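Local coordinates for mitotic checkpoint control protein kinase BUB1 (Drosophila melanogaster, PDB 6JKK) that is a mitotic checkpoint kinase working at the kinetochore, here as its protein kinase domain, which probably binds ATP and phosphorylates proteins such as CENP-E, at residues 181-185 and 186-190; 193-197 and 198-202. One frame throughout, in Å; residues are numbered along the deposited sequence.

Interaction 1: 181-185 and 186-190; sequences ADIKP and DNFLL
The carboxamide of N187 and the carboxylate of D182 stand with their planes 74° apart. One edge of the amide is taken by the backbone carbonyl of D182: N187 ND2 donates to D182 O over 2.7 Å, with the acceptor close to the amide plane although the N-H bends noticeably away from a straight line (142°). Over one face of the same amide passes the aliphatic end of K184, whose CE comes within 3.9 Å of N187 ND2. The F188 ring meets I183 obliquely, I183 CG2 lying 3.8 Å from F188 CE1. With CG of K184 set between its own backbone N and carbonyl carbon (chi1 63°), the otherwise extended chain runs back to D182, and K184 NZ forms a salt bridge with D182 OD2 at 3.1 Å, approaching on the syn side but somewhat out of the carboxylate plane. Along its way the K184 chain brushes D186, CG standing 3.5 Å from D186 OD1.

The backbone turns in a short 3-10 segment through P185, D186 and N187. N187 N donates to K184 O at 2.9 Å, from above the carbonyl plane, while F188 N reaches P185 O only weakly. The main-chain bond of N187 holds the turn, while the bond from its ND2 to D182 O sets the rotation of the amide. The sequence fits the H-x-D-x-K-P-x-N catalytic loop of protein kinases, in which D182 would be the catalytic aspartate and N187 a metal-ligand position; N187 also touches D207 of the D-F-G motif.

P185 packs on helices 139-150 and 246-261, F188 and I183 on helix 156-175, and the chain leaves as strand 188-190, antiparallel to strand 203-205.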
ATOM      1  N   ALA A 181      -6.877  -1.688   2.893  1.00 14.19           N
ATOM      2  CA  ALA A 181      -7.363  -3.019   3.268  1.00 16.75           C
ATOM      3  C   ALA A 181      -6.434  -4.199   2.941  1.00 17.82           C
ATOM      4  O   ALA A 181      -6.751  -5.340   3.270  1.00 19.41           O
ATOM      5  CB  ALA A 181      -8.797  -3.263   2.740  1.00 18.77           C
ATOM      6  N   ASP A 182      -5.289  -3.933   2.319  1.00 18.30           N
ATOM      7  CA  ASP A 182      -4.299  -4.993   2.098  1.00 19.51           C
ATOM      8  C   ASP A 182      -2.892  -4.415   2.221  1.00 15.15           C
ATOM      9  O   ASP A 182      -2.026  -4.678   1.384  1.00 19.26           O
ATOM     10  CB  ASP A 182      -4.505  -5.648   0.724  1.00 21.10           C
ATOM     11  CG  ASP A 182      -3.779  -6.985   0.583  1.00 27.64           C
ATOM     12  OD1 ASP A 182      -3.486  -7.638   1.609  1.00 27.66           O
ATOM     13  OD2 ASP A 182      -3.514  -7.385  -0.568  1.00 32.66           O
ATOM     14  N   ILE A 183      -2.662  -3.614   3.262  1.00 13.96           N
ATOM     15  CA  ILE A 183      -1.351  -3.004   3.450  1.00 15.08           C
ATOM     16  C   ILE A 183      -0.320  -4.042   3.882  1.00 19.73           C
ATOM     17  O   ILE A 183      -0.479  -4.709   4.904  1.00 18.94           O
ATOM     18  CB  ILE A 183      -1.379  -1.839   4.453  1.00 14.66           C
ATOM     19  CG1 ILE A 183      -2.248  -0.704   3.896  1.00 14.41           C
ATOM     20  CG2 ILE A 183       0.038  -1.341   4.720  1.00 16.89           C
ATOM     21  CD1 ILE A 183      -2.124   0.597   4.662  1.00 17.26           C
ATOM     22  N   LYS A 184       0.736  -4.170   3.084  1.00 15.95           N
ATOM     23  CA  LYS A 184       1.826  -5.093   3.394  1.00 19.22           C
ATOM     24  C   LYS A 184       3.076  -4.584   2.677  1.00 17.14           C
ATOM     25  O   LYS A 184       2.968  -3.671   1.857  1.00 15.06           O
ATOM     26  CB  LYS A 184       1.445  -6.515   2.990  1.00 22.28           C
ATOM     27  CG  LYS A 184       1.212  -6.706   1.522  1.00 23.28           C
ATOM     28  CD  LYS A 184       0.388  -7.959   1.290  1.00 32.43           C
ATOM     29  CE  LYS A 184       0.110  -8.153  -0.183  1.00 35.75           C
ATOM     30  NZ  LYS A 184      -0.987  -9.138  -0.387  1.00 50.57           N
ATOM     31  N   PRO A 185       4.269  -5.135   2.998  1.00 18.74           N
ATOM     32  CA  PRO A 185       5.462  -4.505   2.423  1.00 15.76           C
ATOM     33  C   PRO A 185       5.456  -4.496   0.892  1.00 13.56           C
ATOM     34  O   PRO A 185       6.040  -3.583   0.305  1.00 18.45           O
ATOM     35  CB  PRO A 185       6.605  -5.376   2.955  1.00 20.22           C
ATOM     36  CG  PRO A 185       6.071  -5.982   4.211  1.00 23.42           C
ATOM     37  CD  PRO A 185       4.623  -6.240   3.911  1.00 23.37           C
ATOM     38  N   ASP A 186       4.780  -5.468   0.277  1.00 14.69           N
ATOM     39  CA  ASP A 186       4.652  -5.558  -1.181  1.00 18.28           C
ATOM     40  C   ASP A 186       3.926  -4.367  -1.802  1.00 19.77           C
ATOM     41  O   ASP A 186       4.097  -4.072  -2.993  1.00 18.78           O
ATOM     42  CB  ASP A 186       3.861  -6.818  -1.553  1.00 24.54           C
ATOM     43  CG  ASP A 186       4.339  -8.050  -0.823  1.00 30.75           C
ATOM     44  OD1 ASP A 186       4.160  -8.126   0.414  1.00 28.06           O
ATOM     45  OD2 ASP A 186       4.874  -8.955  -1.498  1.00 31.89           O
ATOM     46  N   ASN A 187       3.091  -3.694  -1.015  1.00 14.35           N
ATOM     47  CA  ASN A 187       2.241  -2.644  -1.574  1.00 16.82           C
ATOM     48  C   ASN A 187       2.741  -1.217  -1.386  1.00 15.73           C
ATOM     49  O   ASN A 187       2.018  -0.259  -1.677  1.00 13.80           O
ATOM     50  CB  ASN A 187       0.796  -2.809  -1.097  1.00 19.45           C
ATOM     51  CG  ASN A 187       0.093  -3.969  -1.781  1.00 28.16           C
ATOM     52  OD1 ASN A 187       0.472  -4.373  -2.887  1.00 26.59           O
ATOM     53  ND2 ASN A 187      -0.929  -4.514  -1.131  1.00 24.61           N
ATOM     54  N   PHE A 188       3.973  -1.080  -0.889  1.00 11.84           N
ATOM     55  CA  PHE A 188       4.707   0.178  -0.994  1.00 12.72           C
ATOM     56  C   PHE A 188       5.861  -0.003  -1.966  1.00 17.90           C
ATOM     57  O   PHE A 188       6.710  -0.884  -1.780  1.00 18.28           O
ATOM     58  CB  PHE A 188       5.257   0.635   0.367  1.00 12.99           C
ATOM     59  CG  PHE A 188       4.210   1.197   1.285  1.00 11.38           C
ATOM     60  CD1 PHE A 188       3.691   0.425   2.318  1.00  9.45           C
ATOM     61  CD2 PHE A 188       3.738   2.499   1.114  1.00 15.16           C
ATOM     62  CE1 PHE A 188       2.718   0.932   3.170  1.00 12.05           C
ATOM     63  CE2 PHE A 188       2.759   3.019   1.966  1.00 13.96           C
ATOM     64  CZ  PHE A 188       2.252   2.229   2.995  1.00 13.45           C
ATOM     65  N   LEU A 189       5.882   0.821  -3.010  1.00 13.93           N
ATOM     66  CA  LEU A 189       7.007   0.835  -3.936  1.00 12.19           C
ATOM     67  C   LEU A 189       7.925   1.979  -3.552  1.00 16.12           C
ATOM     68  O   LEU A 189       7.455   3.038  -3.129  1.00 18.20           O
ATOM     69  CB  LEU A 189       6.524   1.031  -5.376  1.00 16.58           C
ATOM     70  CG  LEU A 189       5.572  -0.002  -5.984  1.00 18.58           C
ATOM     71  CD1 LEU A 189       5.200   0.385  -7.414  1.00 21.16           C
ATOM     72  CD2 LEU A 189       6.179  -1.405  -5.951  1.00 19.18           C
ATOM     73  N   LEU A 190       9.229   1.772  -3.694  1.00 13.87           N
ATOM     74  CA  LEU A 190      10.181   2.872  -3.552  1.00 15.78           C
ATOM     75  C   LEU A 190      10.400   3.455  -4.933  1.00 15.26           C
ATOM     76  O   LEU A 190      10.936   2.782  -5.820  1.00 16.69           O
ATOM     77  CB  LEU A 190      11.508   2.381  -2.966  1.00 20.34           C
ATOM     78  CG  LEU A 190      12.602   3.426  -2.728  1.00 20.31           C
ATOM     79  CD1 LEU A 190      12.149   4.437  -1.708  1.00 17.19           C
ATOM     80  CD2 LEU A 190      13.878   2.768  -2.255  1.00 18.05           C
TER

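Interaction 2: 193-197 and 198-202; sequences PICAD and PNEVS
The hydroxyl of S202 is gripped from two quarters: S202 OG is hydrogen-bonded to P193 O at 2.9 Å, and it is also bonded by NZ of K192, the residue just before P193. The serine side chain reaches across the neck of the loop because OG is turned anti to its own carbonyl carbon (chi1 -61°), and the two ends of 193-202 are brought together there, I194 and S202 lying 6.0 Å apart at their CA atoms.

Farther out, C195 faces E200. Its sulfur rests against the aliphatic part of the glutamate, SG to E200 CG being 3.7 Å, while the carboxylate of E200 leads away and makes a long, weak ion pair with K192. At the far end the chain reverses in a type I turn from D197 to E200. D197 folds its carboxylate over the start of the turn: OD2 is 3.1 Å from P198 N, which has no hydrogen to offer, and accepts only a weak bond from N199 N at 3.4 Å, an Asx turn loosely made. The D197 carboxylate and N199 amide planes stand 80° apart, and the firmer hold on the amide is external, N199 OD1 accepting from R314 of helix 310-322.

I194 packs on helix 325-339. Within the loop itself, polar links are therefore few: a buried hydroxyl closes the base, whereas the tip has a weak Asx-turn bond inside the loop and a bond from R314 outside it. The lysine at the base probably also tempers the negative charge of E200.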
ATOM      1  N   PRO A 193      15.268   7.498  -4.580  1.00 23.44           N
ATOM      2  CA  PRO A 193      16.053   7.414  -3.341  1.00 24.60           C
ATOM      3  C   PRO A 193      15.478   8.319  -2.247  1.00 24.43           C
ATOM      4  O   PRO A 193      14.671   9.191  -2.548  1.00 22.07           O
ATOM      5  CB  PRO A 193      17.437   7.909  -3.777  1.00 23.68           C
ATOM      6  CG  PRO A 193      17.495   7.632  -5.255  1.00 24.19           C
ATOM      7  CD  PRO A 193      16.101   7.865  -5.743  1.00 21.29           C
ATOM      8  N   ILE A 194      15.870   8.098  -0.998  1.00 21.93           N
ATOM      9  CA  ILE A 194      15.400   8.924   0.120  1.00 29.16           C
ATOM     10  C   ILE A 194      16.184  10.239   0.188  1.00 30.38           C
ATOM     11  O   ILE A 194      17.371  10.248  -0.117  1.00 28.41           O
ATOM     12  CB  ILE A 194      15.557   8.166   1.468  1.00 39.10           C
ATOM     13  CG1 ILE A 194      14.548   7.032   1.572  1.00 48.43           C
ATOM     14  CG2 ILE A 194      15.329   9.068   2.647  1.00 39.94           C
ATOM     15  CD1 ILE A 194      14.990   5.788   0.919  1.00 54.42           C
ATOM     16  N   CYS A 195      15.520  11.340   0.559  1.00 35.43           N
ATOM     17  CA  CYS A 195      16.218  12.569   0.960  1.00 38.84           C
ATOM     18  C   CYS A 195      16.282  12.641   2.478  1.00 42.16           C
ATOM     19  O   CYS A 195      15.419  12.105   3.170  1.00 46.97           O
ATOM     20  CB  CYS A 195      15.522  13.828   0.442  1.00 39.78           C
ATOM     21  SG  CYS A 195      14.268  13.562  -0.810  1.00 62.71           S
ATOM     22  N   ALA A 196      17.301  13.317   2.997  1.00 51.33           N
ATOM     23  CA  ALA A 196      17.462  13.472   4.442  1.00 56.10           C
ATOM     24  C   ALA A 196      16.265  14.130   5.145  1.00 55.53           C
ATOM     25  O   ALA A 196      16.098  13.980   6.358  1.00 60.83           O
ATOM     26  CB  ALA A 196      18.737  14.234   4.742  1.00 60.92           C
ATOM     27  N   ASP A 197      15.452  14.864   4.389  1.00 47.95           N
ATOM     28  CA  ASP A 197      14.248  15.499   4.923  1.00 48.00           C
ATOM     29  C   ASP A 197      13.125  14.469   5.032  1.00 39.51           C
ATOM     30  O   ASP A 197      12.713  13.899   4.034  1.00 43.29           O
ATOM     31  CB  ASP A 197      13.834  16.661   4.016  1.00 56.10           C
ATOM     32  CG  ASP A 197      12.468  17.215   4.353  1.00 63.14           C
ATOM     33  OD1 ASP A 197      11.749  17.647   3.422  1.00 56.43           O
ATOM     34  OD2 ASP A 197      12.116  17.223   5.552  1.00 67.23           O
ATOM     35  N   PRO A 198      12.632  14.214   6.252  1.00 45.19           N
ATOM     36  CA  PRO A 198      11.625  13.157   6.430  1.00 52.99           C
ATOM     37  C   PRO A 198      10.314  13.370   5.652  1.00 52.68           C
ATOM     38  O   PRO A 198       9.520  12.431   5.576  1.00 55.36           O
ATOM     39  CB  PRO A 198      11.353  13.188   7.938  1.00 51.80           C
ATOM     40  CG  PRO A 198      12.609  13.735   8.541  1.00 57.65           C
ATOM     41  CD  PRO A 198      13.128  14.735   7.538  1.00 51.72           C
ATOM     42  N   ASN A 199      10.111  14.554   5.072  1.00 48.79           N
ATOM     43  CA  ASN A 199       8.803  14.939   4.524  1.00 35.27           C
ATOM     44  C   ASN A 199       8.564  14.727   3.026  1.00 32.28           C
ATOM     45  O   ASN A 199       7.413  14.568   2.609  1.00 33.00           O
ATOM     46  CB  ASN A 199       8.458  16.388   4.905  1.00 36.97           C
ATOM     47  CG  ASN A 199       8.347  16.586   6.402  1.00 37.50           C
ATOM     48  OD1 ASN A 199       8.034  15.655   7.138  1.00 41.05           O
ATOM     49  ND2 ASN A 199       8.598  17.809   6.860  1.00 37.47           N
ATOM     50  N   GLU A 200       9.616  14.751   2.211  1.00 32.82           N
ATOM     51  CA  GLU A 200       9.433  14.429   0.798  1.00 30.17           C
ATOM     52  C   GLU A 200       9.216  12.930   0.678  1.00 32.55           C
ATOM     53  O   GLU A 200       9.935  12.128   1.282  1.00 31.07           O
ATOM     54  CB  GLU A 200      10.607  14.899  -0.075  1.00 40.82           C
ATOM     55  CG  GLU A 200      10.668  14.304  -1.481  1.00 47.03           C
ATOM     56  CD  GLU A 200       9.555  14.793  -2.389  1.00 59.67           C
ATOM     57  OE1 GLU A 200       9.681  15.905  -2.949  1.00 62.08           O
ATOM     58  OE2 GLU A 200       8.553  14.061  -2.546  1.00 67.07           O
ATOM     59  N   VAL A 201       8.198  12.554  -0.081  1.00 32.44           N
ATOM     60  CA  VAL A 201       7.824  11.156  -0.184  1.00 23.86           C
ATOM     61  C   VAL A 201       8.598  10.469  -1.309  1.00 28.24           C
ATOM     62  O   VAL A 201       8.708  10.995  -2.420  1.00 28.51           O
ATOM     63  CB  VAL A 201       6.287  11.003  -0.336  1.00 46.96           C
ATOM     64  CG1 VAL A 201       5.619  12.368  -0.398  1.00 44.67           C
ATOM     65  CG2 VAL A 201       5.919  10.163  -1.550  1.00 49.47           C
ATOM     66  N   SER A 202       9.169   9.311  -0.993  1.00 20.75           N
ATOM     67  CA  SER A 202       9.832   8.491  -1.996  1.00 18.31           C
ATOM     68  C   SER A 202       9.086   7.180  -2.185  1.00 17.24           C
ATOM     69  O   SER A 202       9.425   6.388  -3.068  1.00 15.27           O
ATOM     70  CB  SER A 202      11.281   8.220  -1.602  1.00 20.48           C
ATOM     71  OG  SER A 202      12.012   9.427  -1.497  1.00 25.85           O
TER

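Overall arrangement
Interactions 1 and 2 follow one another along the chain, their centres about 18 Å apart. Interaction 1 feeds strand 188-190, interaction 2 is the excursion beyond it, and the chain then returns as strand 203-205, which pairs antiparallel with the first. They meet where the excursion leaves and rejoins the two strands, L190 CD1 packing 3.6 Å from S202 O. Interaction 1 lies near the centre of the chain, with the side chain of N187 about 7 Å from that of K85, the predicted ATP-binding lysine, whereas residues 193-202 sit away from that site, against the C-terminal helices. The returning strand leads on to D207, beside N187.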